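Local coordinates for protein 1-pyrroline-5-carboxylate dehydrogenase (Thermus thermophilus, PDB 1UZB) that probably oxidises 1-pyrroline-5-carboxylate, by way of its open-chain semialdehyde, to glutamate with NAD as cofactor, at residues 21-26 against 126-131; 119-124 against 352-357; 12-17 against 112-117. All coordinates share one frame; numbering follows the deposited sequence.

Contact 1 (21-26 against 126-131); sequences RAMREA and KNWVEA
Met23 lies across one face of the Trp128 indole, and this pair is the tightly packed part of the contact. The methylene CG of Met23 stands over the six-membered ring, 3.7 Å from its centroid and only 13° off the ring normal, a CH-pi contact whose closest approach is the 3.6 Å from Met23 CG to Trp128 CE3. Because Met23 CG is anti to the backbone N (chi1 -175°) and the chain then bends at chi2 and chi3, the thioether passes along the same face: Met23 SD sits 5.2 Å from the centroid of the five-membered ring, a distant Met-aromatic contact, and Met23 CE ends 4.1 Å from Trp128 CG. The two side chains thus run past each other in opposite directions.

The Arg24 side is looser. This partly exposed residue is modelled in two conformers; in the one described, CG alone comes near the indole, obliquely at Trp128 CH2, so the graze is less certain, and its guanidinium turns away to a salt bridge with Glu17. The indole rotation is fixed by more than Met23, since Trp128 NE1 bonds to the carbonyl of Glu355 and Phe14 meets the ring edge-to-face. A leucine in place of Trp128 would probably leave Glu355 O without its N-H mate and open a gap beside Met23.

Asn127 N-caps the following helix, its OD1 accepting from Glu130 N at 3.0 Å. Through Met23 against Trp128, the first helical residue of 128-149, helix 17-32 packs on that helix's first turn, while helix 113-124 touches both, through Glu117 on Met23 and on Ala131.

Contact 2 (119-124 against 352-357); sequences TLVYEV and GPAEEN
Ala354 meets Val121 where the two backbones come nearest, their CA atoms 5.7 Å apart. The methyl Ala354 CB points at the helix and rests 3.5 Å from the carbonyl oxygen Val121 O and 3.7 Å from Val121 CG1. A chi1 of 170° sets that valine branch opposite its own main-chain nitrogen, which carries it out from the helix and onto the peptide link after Ala354: Val121 CG1 lies 3.6 Å from Glu355 N.

Next in sequence, Glu355 supplies the polar half. Its CG stands between the backbone N and carbonyl carbon (chi1 60°) and the chain is extended beyond, which brings the carboxylate to the rim of the Tyr122 ring. Tyr122 OH donates to Glu355 OE2 at 2.7 Å, meeting the oxygen nearly along its C-O axis. The oxygen lies in the ring plane, 3.3 Å from Tyr122 CE2, while ring and carboxylate planes are turned 70° apart. The phenol is thereby pinned at its edge, and its ring is further braced by an edge-to-face contact with Phe34.

The 3-10 turn of residues 354-356 is closed by Asn357 N bonding to Ala354 O at 2.9 Å, and Asn357 OD1 reaches Trp128 N. The loop between helices 332-346 and 366-379, probably part of the catalytic domain as in other aldehyde dehydrogenases, so covers helix 113-124 where helices 17-32 and 128-149 also flank Val121.

Contact 3 (12-17 against 112-117); sequences ETFQTE and RKRELE
Arg114 NE donates to Glu117 OE1 at 2.7 Å, and from across the contact the edge of the Phe14 ring comes to the same oxygen, in plane, with Phe14 CZ 3.5 Å away. The bond is nearly straight (174°), with the oxygen in the guanidinium plane, although NE reaches OE1 from above the carboxylate plane. Arg114 NH2 donates to Glu117 OE2 at 2.9 Å, completing a side-on, two-nitrogen salt bridge; Ser132 OG is a further partner of OE2. The positive rim of the Phe14 ring probably suits the anion.

The contact thus joins an i to i+3 salt bridge on the first turns of helix 113-124 to the irregular segment 12-17, which leads into helix 17-32 with Thr16 as its N-cap. With its rotation fixed by Glu117, the guanidinium offers one face to that segment: Glu12 CG and Phe14 CE2 both lie over it, and Glu12 CB comes to 3.5 Å from Arg114 NH2. A chi1 of -178° swings Glu12 CG over the centre of one face of the Phe14 ring, 3.4 Å above its plane, while Glu12 OE2 accepts from Phe14 N at 2.7 Å through its anti lone pair.

Glu12 OE1 lies on the Arg114 side without a direct salt bridge. It stays 4.5 Å from Arg114 NH1, well out of the guanidinium plane, and water 2 bridges instead, donating to Glu12 OE1 and accepting from Arg114 NH2.

From the N terminus, residues 12-17 run straight into helix 17-32, so contacts 3 and 1 begin almost together and close on successive helices: contact 3 on the start of helix 113-124, contact 1 on the start of helix 128-149. Their segments alternate along the chain, so the two loops cross, and their centres are about 5 Å apart. Contact 2 opens on the same helix 113-124 after contact 3 has closed, making those two serial, but crosses contact 1 before closing 228 residues later. Together they gather the N-terminal segment, three helices and the loop before helix 366-379 on the same side of the chain's centre.

Contact 1 (21-26 against 126-131)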
loop_
_atom_site.group_PDB
_atom_site.type_symbol
_atom_site.label_atom_id
_atom_site.label_comp_id
_atom_site.label_asym_id
_atom_site.label_seq_id
_atom_site.Cartn_x
_atom_site.Cartn_y
_atom_site.Cartn_z
ATOM N N ARG A 21 -32.785 10.547 -33.108
ATOM C CA ARG A 21 -32.400 11.100 -34.400
ATOM C C ARG A 21 -31.146 10.405 -34.908
ATOM O O ARG A 21 -31.076 9.996 -36.063
ATOM C CB ARG A 21 -32.122 12.599 -34.284
ATOM C CG ARG A 21 -31.830 13.276 -35.617
ATOM C CD ARG A 21 -31.073 14.576 -35.422
ATOM N NE ARG A 21 -29.719 14.336 -34.926
ATOM C CZ ARG A 21 -28.784 13.674 -35.601
ATOM N NH1 ARG A 21 -29.054 13.186 -36.804
ATOM N NH2 ARG A 21 -27.579 13.496 -35.076
ATOM N N ALA A 22 -30.152 10.287 -34.034
ATOM C CA ALA A 22 -28.891 9.651 -34.387
ATOM C C ALA A 22 -29.089 8.186 -34.766
ATOM O O ALA A 22 -28.480 7.701 -35.715
ATOM C CB ALA A 22 -27.904 9.766 -33.222
ATOM N N MET A 23 -29.943 7.485 -34.029
ATOM C CA MET A 23 -30.185 6.077 -34.321
ATOM C C MET A 23 -30.937 5.902 -35.638
ATOM O O MET A 23 -30.622 5.003 -36.417
ATOM C CB MET A 23 -30.963 5.410 -33.185
ATOM C CG MET A 23 -31.130 3.910 -33.380
ATOM S SD MET A 23 -29.540 3.054 -33.559
ATOM C CE MET A 23 -29.841 1.577 -32.567
ATOM N N ARG A 24 -31.925 6.758 -35.889
ATOM C CA ARG A 24 -32.673 6.657 -37.133
ATOM C C ARG A 24 -31.761 6.888 -38.335
ATOM O O ARG A 24 -31.880 6.198 -39.346
ATOM C CB ARG A 24 -33.850 7.645 -37.163
ATOM C CG ARG A 24 -35.022 7.245 -36.268
ATOM C CD ARG A 24 -36.287 8.018 -36.633
ATOM N NE ARG A 24 -36.168 9.447 -36.361
ATOM C CZ ARG A 24 -36.542 10.031 -35.226
ATOM N NH1 ARG A 24 -37.070 9.310 -34.245
ATOM N NH2 ARG A 24 -36.383 11.337 -35.069
ATOM N N GLU A 25 -30.839 7.842 -38.227
ATOM C CA GLU A 25 -29.921 8.111 -39.333
ATOM C C GLU A 25 -28.966 6.935 -39.525
ATOM O O GLU A 25 -28.634 6.576 -40.654
ATOM C CB GLU A 25 -29.120 9.394 -39.079
ATOM C CG GLU A 25 -28.159 9.779 -40.206
ATOM C CD GLU A 25 -28.845 9.968 -41.554
ATOM O OE1 GLU A 25 -29.945 10.557 -41.589
ATOM O OE2 GLU A 25 -28.276 9.541 -42.582
ATOM N N ALA A 26 -28.530 6.338 -38.418
ATOM C CA ALA A 26 -27.616 5.199 -38.478
ATOM C C ALA A 26 -28.301 3.992 -39.115
ATOM O O ALA A 26 -27.713 3.297 -39.948
ATOM C CB ALA A 26 -27.122 4.848 -37.078
ATOM N N LYS A 126 -31.537 -7.701 -33.137
ATOM C CA LYS A 126 -31.605 -7.155 -31.788
ATOM C C LYS A 126 -32.411 -5.868 -31.844
ATOM O O LYS A 126 -32.322 -5.126 -32.826
ATOM C CB LYS A 126 -30.208 -6.823 -31.256
ATOM C CG LYS A 126 -29.332 -8.027 -31.040
ATOM C CD LYS A 126 -28.207 -7.734 -30.064
ATOM C CE LYS A 126 -27.529 -9.032 -29.666
ATOM N NZ LYS A 126 -26.550 -8.864 -28.558
ATOM N N ASN A 127 -33.214 -5.603 -30.817
ATOM C CA ASN A 127 -33.937 -4.344 -30.812
ATOM C C ASN A 127 -32.891 -3.281 -30.456
ATOM O O ASN A 127 -31.717 -3.603 -30.247
ATOM C CB ASN A 127 -35.145 -4.353 -29.845
ATOM C CG ASN A 127 -34.763 -4.486 -28.383
ATOM O OD1 ASN A 127 -33.618 -4.285 -27.996
ATOM N ND2 ASN A 127 -35.750 -4.809 -27.553
ATOM N N TRP A 128 -33.299 -2.020 -30.396
ATOM C CA TRP A 128 -32.356 -0.933 -30.146
ATOM C C TRP A 128 -31.509 -1.004 -28.878
ATOM O O TRP A 128 -30.293 -0.817 -28.938
ATOM C CB TRP A 128 -33.096 0.402 -30.188
ATOM C CG TRP A 128 -33.704 0.749 -31.524
ATOM C CD1 TRP A 128 -34.017 -0.107 -32.549
ATOM C CD2 TRP A 128 -34.137 2.045 -31.941
ATOM N NE1 TRP A 128 -34.622 0.583 -33.577
ATOM C CE2 TRP A 128 -34.708 1.906 -33.228
ATOM C CE3 TRP A 128 -34.102 3.315 -31.348
ATOM C CZ2 TRP A 128 -35.240 2.992 -33.932
ATOM C CZ3 TRP A 128 -34.631 4.395 -32.049
ATOM C CH2 TRP A 128 -35.192 4.223 -33.328
ATOM N N VAL A 129 -32.133 -1.257 -27.732
ATOM C CA VAL A 129 -31.365 -1.306 -26.491
ATOM C C VAL A 129 -30.478 -2.545 -26.382
ATOM O O VAL A 129 -29.383 -2.475 -25.821
ATOM C CB VAL A 129 -32.285 -1.178 -25.252
ATOM C CG1 VAL A 129 -33.056 0.134 -25.318
ATOM C CG2 VAL A 129 -33.226 -2.366 -25.172
ATOM N N GLU A 130 -30.936 -3.679 -26.907
ATOM C CA GLU A 130 -30.108 -4.880 -26.874
ATOM C C GLU A 130 -28.865 -4.609 -27.727
ATOM O O GLU A 130 -27.754 -5.008 -27.371
ATOM C CB GLU A 130 -30.875 -6.083 -27.431
ATOM C CG GLU A 130 -31.967 -6.642 -26.512
ATOM C CD GLU A 130 -31.429 -7.225 -25.209
ATOM O OE1 GLU A 130 -30.285 -7.731 -25.195
ATOM O OE2 GLU A 130 -32.163 -7.198 -24.197
ATOM N N ALA A 131 -29.051 -3.918 -28.849
ATOM C CA ALA A 131 -27.933 -3.589 -29.724
ATOM C C ALA A 131 -26.964 -2.635 -29.021
ATOM O O ALA A 131 -25.750 -2.822 -29.079
ATOM C CB ALA A 131 -28.444 -2.962 -31.021
#

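Contact 2 (119-124 against 352-357)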
loop_
_atom_site.group_PDB
_atom_site.type_symbol
_atom_site.label_atom_id
_atom_site.label_comp_id
_atom_site.label_asym_id
_atom_site.label_seq_id
_atom_site.Cartn_x
_atom_site.Cartn_y
_atom_site.Cartn_z
ATOM N N THR A 119 -26.218 -2.099 -37.274
ATOM C CA THR A 119 -25.828 -3.294 -38.006
ATOM C C THR A 119 -26.312 -4.530 -37.245
ATOM O O THR A 119 -26.730 -5.513 -37.852
ATOM C CB THR A 119 -24.302 -3.353 -38.222
ATOM O OG1 THR A 119 -23.875 -2.159 -38.890
ATOM C CG2 THR A 119 -23.931 -4.551 -39.085
ATOM N N LEU A 120 -26.270 -4.474 -35.917
ATOM C CA LEU A 120 -26.747 -5.586 -35.094
ATOM C C LEU A 120 -28.258 -5.744 -35.243
ATOM O O LEU A 120 -28.778 -6.860 -35.292
ATOM C CB LEU A 120 -26.415 -5.345 -33.619
ATOM C CG LEU A 120 -24.955 -5.535 -33.206
ATOM C CD1 LEU A 120 -24.783 -5.084 -31.767
ATOM C CD2 LEU A 120 -24.554 -6.996 -33.361
ATOM N N VAL A 121 -28.962 -4.618 -35.288
ATOM C CA VAL A 121 -30.409 -4.634 -35.445
ATOM C C VAL A 121 -30.784 -5.405 -36.708
ATOM O O VAL A 121 -31.614 -6.315 -36.671
ATOM C CB VAL A 121 -30.967 -3.190 -35.543
ATOM C CG1 VAL A 121 -32.433 -3.218 -35.950
ATOM C CG2 VAL A 121 -30.804 -2.477 -34.204
ATOM N N TYR A 122 -30.156 -5.045 -37.824
ATOM C CA TYR A 122 -30.445 -5.689 -39.099
ATOM C C TYR A 122 -29.856 -7.075 -39.317
ATOM O O TYR A 122 -30.522 -7.931 -39.902
ATOM C CB TYR A 122 -30.017 -4.779 -40.257
ATOM C CG TYR A 122 -30.908 -3.573 -40.434
ATOM C CD1 TYR A 122 -30.404 -2.280 -40.303
ATOM C CD2 TYR A 122 -32.267 -3.727 -40.714
ATOM C CE1 TYR A 122 -31.232 -1.169 -40.445
ATOM C CE2 TYR A 122 -33.102 -2.625 -40.856
ATOM C CZ TYR A 122 -32.576 -1.352 -40.721
ATOM O OH TYR A 122 -33.403 -0.261 -40.859
ATOM N N GLU A 123 -28.631 -7.316 -38.851
ATOM C CA GLU A 123 -28.013 -8.620 -39.084
ATOM C C GLU A 123 -28.416 -9.751 -38.140
ATOM O O GLU A 123 -28.529 -10.902 -38.576
ATOM C CB GLU A 123 -26.484 -8.518 -39.104
ATOM C CG GLU A 123 -25.848 -9.774 -39.699
ATOM C CD GLU A 123 -24.337 -9.702 -39.843
ATOM O OE1 GLU A 123 -23.799 -10.451 -40.690
ATOM O OE2 GLU A 123 -23.690 -8.917 -39.114
ATOM N N VAL A 124 -28.616 -9.445 -36.858
ATOM C CA VAL A 124 -29.005 -10.491 -35.915
ATOM C C VAL A 124 -30.334 -10.261 -35.197
ATOM O O VAL A 124 -30.692 -11.007 -34.288
ATOM C CB VAL A 124 -27.890 -10.784 -34.872
ATOM C CG1 VAL A 124 -26.637 -11.281 -35.584
ATOM C CG2 VAL A 124 -27.588 -9.548 -34.051
ATOM N N GLY A 352 -41.851 -8.114 -33.564
ATOM C CA GLY A 352 -41.852 -7.646 -34.936
ATOM C C GLY A 352 -40.466 -7.325 -35.442
ATOM O O GLY A 352 -39.482 -7.627 -34.771
ATOM N N PRO A 353 -40.350 -6.722 -36.634
ATOM C CA PRO A 353 -39.045 -6.373 -37.201
ATOM C C PRO A 353 -38.214 -5.597 -36.184
ATOM O O PRO A 353 -38.697 -4.639 -35.573
ATOM C CB PRO A 353 -39.412 -5.522 -38.408
ATOM C CG PRO A 353 -40.730 -6.111 -38.841
ATOM C CD PRO A 353 -41.448 -6.320 -37.534
ATOM N N ALA A 354 -36.961 -6.011 -36.015
ATOM C CA ALA A 354 -36.059 -5.376 -35.060
ATOM C C ALA A 354 -35.914 -3.862 -35.247
ATOM O O ALA A 354 -35.785 -3.123 -34.269
ATOM C CB ALA A 354 -34.690 -6.052 -35.124
ATOM N N GLU A 355 -35.937 -3.398 -36.494
ATOM C CA GLU A 355 -35.794 -1.967 -36.755
ATOM C C GLU A 355 -36.897 -1.138 -36.097
ATOM O O GLU A 355 -36.702 0.044 -35.819
ATOM C CB GLU A 355 -35.762 -1.691 -38.264
ATOM C CG GLU A 355 -37.005 -2.136 -39.021
ATOM C CD GLU A 355 -37.017 -1.662 -40.467
ATOM O OE1 GLU A 355 -38.010 -1.937 -41.171
ATOM O OE2 GLU A 355 -36.038 -1.015 -40.894
ATOM N N GLU A 356 -38.050 -1.758 -35.850
ATOM C CA GLU A 356 -39.176 -1.072 -35.210
ATOM C C GLU A 356 -39.005 -0.965 -33.691
ATOM O O GLU A 356 -39.860 -0.411 -33.000
ATOM C CB GLU A 356 -40.486 -1.811 -35.499
ATOM C CG GLU A 356 -40.887 -1.896 -36.968
ATOM C CD GLU A 356 -41.186 -0.541 -37.581
ATOM O OE1 GLU A 356 -41.583 0.378 -36.835
ATOM O OE2 GLU A 356 -41.041 -0.400 -38.815
ATOM N N ASN A 357 -37.898 -1.499 -33.182
ATOM C CA ASN A 357 -37.597 -1.505 -31.750
ATOM C C ASN A 357 -38.692 -2.155 -30.906
ATOM O O ASN A 357 -39.192 -1.573 -29.941
ATOM C CB ASN A 357 -37.321 -0.088 -31.239
ATOM C CG ASN A 357 -36.700 -0.093 -29.860
ATOM O OD1 ASN A 357 -35.997 -1.035 -29.495
ATOM N ND2 ASN A 357 -36.942 0.960 -29.088
#

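Contact 3 (12-17 against 112-117)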
loop_
_atom_site.group_PDB
_atom_site.type_symbol
_atom_site.label_atom_id
_atom_site.label_comp_id
_atom_site.label_asym_id
_atom_site.label_seq_id
_atom_site.Cartn_x
_atom_site.Cartn_y
_atom_site.Cartn_z
ATOM N N GLU A 12 -27.254 3.197 -24.133
ATOM C CA GLU A 12 -28.260 4.126 -24.633
ATOM C C GLU A 12 -29.672 3.555 -24.542
ATOM O O GLU A 12 -29.914 2.407 -24.914
ATOM C CB GLU A 12 -27.934 4.501 -26.082
ATOM C CG GLU A 12 -28.894 5.499 -26.704
ATOM C CD GLU A 12 -28.988 6.794 -25.918
ATOM O OE1 GLU A 12 -27.956 7.486 -25.770
ATOM O OE2 GLU A 12 -30.097 7.118 -25.447
ATOM N N THR A 13 -30.600 4.372 -24.049
ATOM C CA THR A 13 -31.998 3.975 -23.902
ATOM C C THR A 13 -32.864 4.588 -25.005
ATOM O O THR A 13 -34.010 4.184 -25.206
ATOM C CB THR A 13 -32.554 4.425 -22.541
ATOM O OG1 THR A 13 -32.450 5.851 -22.437
ATOM C CG2 THR A 13 -31.771 3.781 -21.404
ATOM N N PHE A 14 -32.309 5.570 -25.708
ATOM C CA PHE A 14 -33.002 6.252 -26.799
ATOM C C PHE A 14 -34.284 6.948 -26.352
ATOM O O PHE A 14 -35.308 6.884 -27.033
ATOM C CB PHE A 14 -33.319 5.266 -27.928
ATOM C CG PHE A 14 -32.118 4.526 -28.433
ATOM C CD1 PHE A 14 -31.794 3.270 -27.926
ATOM C CD2 PHE A 14 -31.284 5.101 -29.384
ATOM C CE1 PHE A 14 -30.651 2.599 -28.361
ATOM C CE2 PHE A 14 -30.141 4.441 -29.824
ATOM C CZ PHE A 14 -29.823 3.188 -29.311
ATOM N N GLN A 15 -34.217 7.622 -25.210
ATOM C CA GLN A 15 -35.374 8.332 -24.680
ATOM C C GLN A 15 -35.373 9.795 -25.117
ATOM O O GLN A 15 -36.421 10.437 -25.156
ATOM C CB GLN A 15 -35.394 8.241 -23.153
ATOM C CG GLN A 15 -35.476 6.815 -22.625
ATOM C CD GLN A 15 -36.705 6.075 -23.120
ATOM O OE1 GLN A 15 -37.836 6.446 -22.806
ATOM N NE2 GLN A 15 -36.487 5.022 -23.899
ATOM N N THR A 16 -34.196 10.317 -25.448
ATOM C CA THR A 16 -34.077 11.702 -25.893
ATOM C C THR A 16 -34.207 11.774 -27.411
ATOM O O THR A 16 -33.938 10.798 -28.115
ATOM C CB THR A 16 -32.721 12.315 -25.492
ATOM O OG1 THR A 16 -31.657 11.601 -26.137
ATOM C CG2 THR A 16 -32.531 12.244 -23.983
ATOM N N GLU A 17 -34.621 12.933 -27.912
ATOM C CA GLU A 17 -34.789 13.119 -29.348
ATOM C C GLU A 17 -33.455 13.007 -30.076
ATOM O O GLU A 17 -33.386 12.469 -31.181
ATOM C CB GLU A 17 -35.425 14.483 -29.635
ATOM C CG GLU A 17 -35.711 14.753 -31.108
ATOM C CD GLU A 17 -36.541 13.659 -31.757
ATOM O OE1 GLU A 17 -37.470 13.148 -31.095
ATOM O OE2 GLU A 17 -36.272 13.320 -32.931
ATOM N N ARG A 112 -18.195 5.045 -33.673
ATOM C CA ARG A 112 -19.006 4.331 -34.662
ATOM C C ARG A 112 -20.111 3.524 -33.982
ATOM O O ARG A 112 -20.680 2.602 -34.571
ATOM C CB ARG A 112 -18.131 3.388 -35.497
ATOM C CG ARG A 112 -17.152 4.102 -36.416
ATOM C CD ARG A 112 -16.367 3.122 -37.277
ATOM N NE ARG A 112 -17.229 2.351 -38.171
ATOM C CZ ARG A 112 -16.781 1.503 -39.094
ATOM N NH1 ARG A 112 -17.633 0.841 -39.864
ATOM N NH2 ARG A 112 -15.477 1.320 -39.248
ATOM N N LYS A 113 -20.419 3.896 -32.745
ATOM C CA LYS A 113 -21.422 3.202 -31.945
ATOM C C LYS A 113 -22.786 3.007 -32.608
ATOM O O LYS A 113 -23.278 1.878 -32.691
ATOM C CB LYS A 113 -21.589 3.925 -30.604
ATOM C CG LYS A 113 -22.509 3.234 -29.611
ATOM C CD LYS A 113 -22.145 3.597 -28.174
ATOM C CE LYS A 113 -22.116 5.098 -27.941
ATOM N NZ LYS A 113 -21.886 5.408 -26.505
ATOM N N ARG A 114 -23.399 4.088 -33.084
ATOM C CA ARG A 114 -24.715 3.981 -33.708
ATOM C C ARG A 114 -24.709 3.070 -34.938
ATOM O O ARG A 114 -25.645 2.292 -35.152
ATOM C CB ARG A 114 -25.235 5.372 -34.081
ATOM C CG ARG A 114 -25.532 6.288 -32.888
ATOM C CD ARG A 114 -26.764 5.837 -32.097
ATOM N NE ARG A 114 -26.436 5.057 -30.904
ATOM C CZ ARG A 114 -25.956 5.572 -29.776
ATOM N NH1 ARG A 114 -25.741 6.878 -29.673
ATOM N NH2 ARG A 114 -25.699 4.783 -28.740
ATOM N N GLU A 115 -23.655 3.165 -35.741
ATOM C CA GLU A 115 -23.528 2.334 -36.934
ATOM C C GLU A 115 -23.465 0.853 -36.554
ATOM O O GLU A 115 -24.131 0.016 -37.164
ATOM C CB GLU A 115 -22.259 2.705 -37.702
ATOM C CG GLU A 115 -22.111 1.987 -39.032
ATOM C CD GLU A 115 -20.694 2.037 -39.568
ATOM O OE1 GLU A 115 -19.959 2.991 -39.236
ATOM O OE2 GLU A 115 -20.316 1.121 -40.329
ATOM N N LEU A 116 -22.650 0.532 -35.553
ATOM C CA LEU A 116 -22.516 -0.852 -35.112
ATOM C C LEU A 116 -23.828 -1.376 -34.527
ATOM O O LEU A 116 -24.215 -2.514 -34.786
ATOM C CB LEU A 116 -21.380 -0.974 -34.092
ATOM C CG LEU A 116 -19.978 -0.765 -34.680
ATOM C CD1 LEU A 116 -18.955 -0.712 -33.560
ATOM C CD2 LEU A 116 -19.652 -1.888 -35.658
ATOM N N GLU A 117 -24.517 -0.541 -33.754
ATOM C CA GLU A 117 -25.793 -0.935 -33.168
ATOM C C GLU A 117 -26.806 -1.223 -34.275
ATOM O O GLU A 117 -27.501 -2.238 -34.242
ATOM C CB GLU A 117 -26.331 0.172 -32.258
ATOM C CG GLU A 117 -25.451 0.485 -31.052
ATOM C CD GLU A 117 -25.921 1.709 -30.294
ATOM O OE1 GLU A 117 -26.803 2.424 -30.813
ATOM O OE2 GLU A 117 -25.403 1.963 -29.184
HETATM O O HOH W 1 -24.296 3.412 -25.632
HETATM O O HOH W 2 -25.397 6.959 -26.579
#